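Local coordinates for protein putative NADH dehydrogenase/NAD(P)H nitroreductase (Bacteroides thetaiotaomicron VPI-5482, PDB 3KWK) that binds flavin mononucleotide and is probably an FMN-dependent oxidoreductase of the nitroreductase family, at residues 22-30 against 76-84. Residues are numbered along the deposited sequence; the frame is centred on the assembly and turned at random.
Sequences VRTYLNKGV and KMLTQARNA. With FMN (flavin mononucleotide), chain B.
M77, present as selenomethionine, and Y25 form the tightly packed part of this contact, which joins the loop before helix 32-43 to the 3-10 turn and lead-in of strand 83-90. M77 CG lies 3.6 Å from Y25 OH, at the edge of the phenol ring, while A81 CB approaches Y25 CE2 at 4.0 Å. V120 and P151 of the sheet touch both Y25 and M77, and both are buried. The M77 chain, bent at chi2 (-64°) and chi3 (-78°), carries CE across the methylenes of R23, 3.7 Å from CD. From there R23 runs extended to the flavin: NE reaches FMN O2 at 2.8 Å along a nearly straight bond (171°), and NH2 donates to N1, which lies in the guanidinium plane. Replacing R23 by alanine is likely to leave O2 and N1 without these two donors and M77 CE without its methylene neighbours. Midway, Q80 OE1 accepts Y25 N at 3.0 Å, tying side chain to backbone. Beyond it the contact becomes looser and wetter: two waters lie between Q80 O and the carbonyls of Y25 and L26, and a third links G29 N to R82 NH1. Here exposed R82 lays one guanidinium face over the K28-G29 backbone and gives NH2 to N27 OD1 at 2.9 Å, a bond in the guanidinium plane but well above the amide's carbonyl plane. The chemistry thus divides: a charged guanidinium on a neutral amide oxygen, with water, holds the outer end, whereas the inner end presents a cationic donor pair that would be expected to stabilise negative charge at N1-C2=O2 of a reduced flavin.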
loop_
_atom_site.group_PDB
_atom_site.type_symbol
_atom_site.label_atom_id
_atom_site.label_comp_id
_atom_site.label_asym_id
_atom_site.label_seq_id
_atom_site.Cartn_x
_atom_site.Cartn_y
_atom_site.Cartn_z
ATOM N N VAL A 22 4.607 3.961 14.842
ATOM C CA VAL A 22 5.237 3.896 16.170
ATOM C C VAL A 22 6.734 4.240 15.974
ATOM O O VAL A 22 7.419 3.620 15.126
ATOM C CB VAL A 22 5.102 2.491 16.751
ATOM C CG1 VAL A 22 5.913 2.315 18.022
ATOM C CG2 VAL A 22 3.581 2.085 16.962
ATOM N N ARG A 23 7.204 5.220 16.747
ATOM C CA ARG A 23 8.520 5.793 16.617
ATOM C C ARG A 23 9.420 5.687 17.839
ATOM O O ARG A 23 10.523 6.267 17.885
ATOM C CB ARG A 23 8.387 7.283 16.269
ATOM C CG ARG A 23 7.540 7.537 15.024
ATOM C CD ARG A 23 7.555 8.999 14.617
ATOM N NE ARG A 23 6.920 9.196 13.316
ATOM C CZ ARG A 23 5.608 9.323 13.120
ATOM N NH1 ARG A 23 4.708 9.299 14.099
ATOM N NH2 ARG A 23 5.164 9.461 11.900
ATOM N N THR A 24 8.969 4.923 18.823
ATOM C CA THR A 24 9.781 4.583 19.994
ATOM C C THR A 24 9.536 3.127 20.344
ATOM O O THR A 24 8.422 2.614 20.213
ATOM C CB THR A 24 9.476 5.460 21.199
ATOM O OG1 THR A 24 8.095 5.336 21.533
ATOM C CG2 THR A 24 9.868 6.966 20.981
ATOM N N TYR A 25 10.602 2.440 20.751
ATOM C CA TYR A 25 10.622 0.997 20.933
ATOM C C TYR A 25 11.274 0.606 22.242
ATOM O O TYR A 25 12.230 1.236 22.711
ATOM C CB TYR A 25 11.336 0.273 19.775
ATOM C CG TYR A 25 10.989 0.875 18.449
ATOM C CD1 TYR A 25 9.736 0.674 17.867
ATOM C CD2 TYR A 25 11.914 1.695 17.774
ATOM C CE1 TYR A 25 9.395 1.277 16.662
ATOM C CE2 TYR A 25 11.567 2.312 16.616
ATOM C CZ TYR A 25 10.320 2.135 16.050
ATOM O OH TYR A 25 10.022 2.802 14.856
ATOM N N LEU A 26 10.777 -0.483 22.818
ATOM C CA LEU A 26 11.446 -1.069 23.951
ATOM C C LEU A 26 12.784 -1.634 23.505
ATOM O O LEU A 26 12.974 -1.988 22.333
ATOM C CB LEU A 26 10.616 -2.214 24.505
ATOM C CG LEU A 26 9.236 -1.877 25.053
ATOM C CD1 LEU A 26 8.473 -3.168 25.480
ATOM C CD2 LEU A 26 9.395 -0.975 26.253
ATOM N N ASN A 27 13.703 -1.733 24.458
ATOM C CA ASN A 27 15.013 -2.277 24.199
ATOM C C ASN A 27 14.944 -3.795 24.328
ATOM O O ASN A 27 15.339 -4.371 25.351
ATOM C CB ASN A 27 16.011 -1.708 25.204
ATOM C CG ASN A 27 17.422 -2.195 24.956
ATOM O OD1 ASN A 27 17.750 -2.643 23.862
ATOM N ND2 ASN A 27 18.264 -2.126 25.997
ATOM N N LYS A 28 14.396 -4.430 23.305
ATOM C CA LYS A 28 14.235 -5.866 23.292
ATOM C C LYS A 28 14.107 -6.358 21.895
ATOM O O LYS A 28 13.620 -5.649 21.025
ATOM C CB LYS A 28 13.078 -6.330 24.142
ATOM C CG LYS A 28 11.797 -5.859 23.726
ATOM C CD LYS A 28 10.663 -6.517 24.575
ATOM C CE LYS A 28 10.754 -8.035 24.575
ATOM N NZ LYS A 28 9.469 -8.708 24.941
ATOM N N GLY A 29 14.601 -7.560 21.637
ATOM C CA GLY A 29 14.588 -8.052 20.320
ATOM C C GLY A 29 13.223 -8.470 19.831
ATOM O O GLY A 29 12.281 -8.634 20.613
ATOM N N VAL A 30 13.183 -8.727 18.550
ATOM C CA VAL A 30 12.003 -9.187 17.852
ATOM C C VAL A 30 12.287 -10.608 17.353
ATOM O O VAL A 30 13.329 -10.883 16.746
ATOM C CB VAL A 30 11.573 -8.242 16.721
ATOM C CG1 VAL A 30 10.384 -8.867 15.930
ATOM C CG2 VAL A 30 11.247 -6.814 17.274
ATOM N N LYS A 76 15.314 9.343 12.987
ATOM C CA LYS A 76 16.205 9.382 14.190
ATOM C C LYS A 76 15.926 8.231 15.147
ATOM O O LYS A 76 16.815 7.800 15.910
ATOM C CB LYS A 76 16.087 10.721 14.914
ATOM C CG LYS A 76 16.402 11.931 14.005
ATOM C CD LYS A 76 17.819 11.892 13.484
ATOM C CE LYS A 76 18.059 12.986 12.434
ATOM N NZ LYS A 76 19.411 12.827 11.866
HETATM N N MSE A 77 14.713 7.686 15.074
HETATM C CA MSE A 77 14.357 6.542 15.897
HETATM C C MSE A 77 15.082 5.254 15.546
HETATM O O MSE A 77 15.005 4.251 16.260
HETATM C CB MSE A 77 12.840 6.312 15.897
HETATM C CG MSE A 77 12.196 5.629 14.679
HETATM SE SE MSE A 77 12.331 6.649 13.025
HETATM C CE MSE A 77 10.919 7.923 13.359
ATOM N N LEU A 78 15.786 5.235 14.415
ATOM C CA LEU A 78 16.682 4.102 14.146
ATOM C C LEU A 78 17.688 3.813 15.282
ATOM O O LEU A 78 18.126 2.691 15.400
ATOM C CB LEU A 78 17.460 4.340 12.861
ATOM C CG LEU A 78 16.670 4.134 11.556
ATOM C CD1 LEU A 78 17.444 4.712 10.364
ATOM C CD2 LEU A 78 16.412 2.629 11.340
ATOM N N THR A 79 18.073 4.804 16.086
ATOM C CA THR A 79 19.035 4.581 17.150
ATOM C C THR A 79 18.394 3.758 18.273
ATOM O O THR A 79 19.100 3.139 19.078
ATOM C CB THR A 79 19.624 5.891 17.712
ATOM O OG1 THR A 79 18.579 6.680 18.302
ATOM C CG2 THR A 79 20.391 6.665 16.629
ATOM N N GLN A 80 17.068 3.686 18.323
ATOM C CA GLN A 80 16.442 2.858 19.365
ATOM C C GLN A 80 15.775 1.608 18.830
ATOM O O GLN A 80 15.169 0.832 19.576
ATOM C CB GLN A 80 15.514 3.687 20.264
ATOM C CG GLN A 80 14.420 4.395 19.609
ATOM C CD GLN A 80 13.585 5.130 20.634
ATOM O OE1 GLN A 80 12.712 4.540 21.213
ATOM N NE2 GLN A 80 13.851 6.423 20.845
ATOM N N ALA A 81 15.894 1.384 17.523
ATOM C CA ALA A 81 15.394 0.188 16.883
ATOM C C ALA A 81 16.508 -0.864 16.840
ATOM O O ALA A 81 17.683 -0.534 16.586
ATOM C CB ALA A 81 14.910 0.537 15.400
ATOM N N ARG A 82 16.167 -2.124 17.077
ATOM C CA ARG A 82 17.111 -3.239 16.881
ATOM C C ARG A 82 17.256 -3.619 15.405
ATOM O O ARG A 82 18.236 -4.212 15.029
ATOM C CB ARG A 82 16.626 -4.515 17.594
ATOM C CG ARG A 82 16.611 -4.509 19.061
ATOM C CD ARG A 82 18.010 -4.638 19.631
ATOM N NE ARG A 82 17.887 -4.569 21.058
ATOM C CZ ARG A 82 17.843 -5.632 21.850
ATOM N NH1 ARG A 82 17.951 -6.847 21.326
ATOM N NH2 ARG A 82 17.718 -5.454 23.148
ATOM N N ASN A 83 16.221 -3.343 14.606
ATOM C CA ASN A 83 16.179 -3.733 13.216
ATOM C C ASN A 83 15.330 -2.756 12.384
ATOM O O ASN A 83 14.458 -2.036 12.906
ATOM C CB ASN A 83 15.494 -5.121 12.998
ATOM C CG ASN A 83 16.005 -6.223 13.891
ATOM O OD1 ASN A 83 16.976 -6.914 13.553
ATOM N ND2 ASN A 83 15.356 -6.399 15.024
ATOM N N ALA A 84 15.569 -2.776 11.076
ATOM C CA ALA A 84 14.750 -2.028 10.117
ATOM C C ALA A 84 14.663 -2.843 8.849
ATOM O O ALA A 84 15.579 -3.635 8.570
ATOM C CB ALA A 84 15.388 -0.654 9.814
HETATM N N1 FMN B . 7.189 9.228 9.485
HETATM C C2 FMN B . 8.423 9.568 9.956
HETATM O O2 FMN B . 8.621 9.568 11.184
HETATM N N3 FMN B . 9.439 9.921 9.082
HETATM C C4 FMN B . 9.263 9.956 7.715
HETATM O O4 FMN B . 10.226 10.275 6.952
HETATM C C4A FMN B . 7.996 9.611 7.238
HETATM N N5 FMN B . 7.730 9.643 5.876
HETATM C C5A FMN B . 6.561 9.126 5.389
HETATM C C6 FMN B . 6.391 9.023 4.001
HETATM C C7 FMN B . 5.227 8.451 3.510
HETATM C C7M FMN B . 4.987 8.301 1.998
HETATM C C8 FMN B . 4.236 7.990 4.355
HETATM C C8M FMN B . 2.997 7.373 3.755
HETATM C C9 FMN B . 4.400 8.110 5.724
HETATM C C9A FMN B . 5.568 8.677 6.255
HETATM N N10 FMN B . 5.751 8.838 7.631
HETATM C C10 FMN B . 6.967 9.233 8.110
HETATM C "C1'" FMN B . 4.691 8.400 8.572
HETATM C "C2'" FMN B . 3.565 9.428 8.636
HETATM O "O2'" FMN B . 3.980 10.603 9.339
HETATM C "C3'" FMN B . 2.282 8.821 9.241
HETATM O "O3'" FMN B . 1.778 7.785 8.399
HETATM C "C4'" FMN B . 1.155 9.878 9.424
HETATM O "O4'" FMN B . 1.559 10.822 10.426
HETATM C "C5'" FMN B . -0.195 9.257 9.790
HETATM O "O5'" FMN B . 0.007 8.582 11.028
HETATM P P FMN B . -0.292 6.986 11.176
HETATM O O1P FMN B . 0.708 6.229 10.281
HETATM O O2P FMN B . -0.017 6.805 12.685
HETATM O O3P FMN B . -1.725 6.689 10.781
HETATM O O HOH W 1 15.062 0.780 22.578
HETATM O O HOH W 2 14.874 -1.565 20.321
HETATM O O HOH W 3 16.666 -8.895 23.240
HETATM O O HOH W 4 15.710 -8.455 17.065
#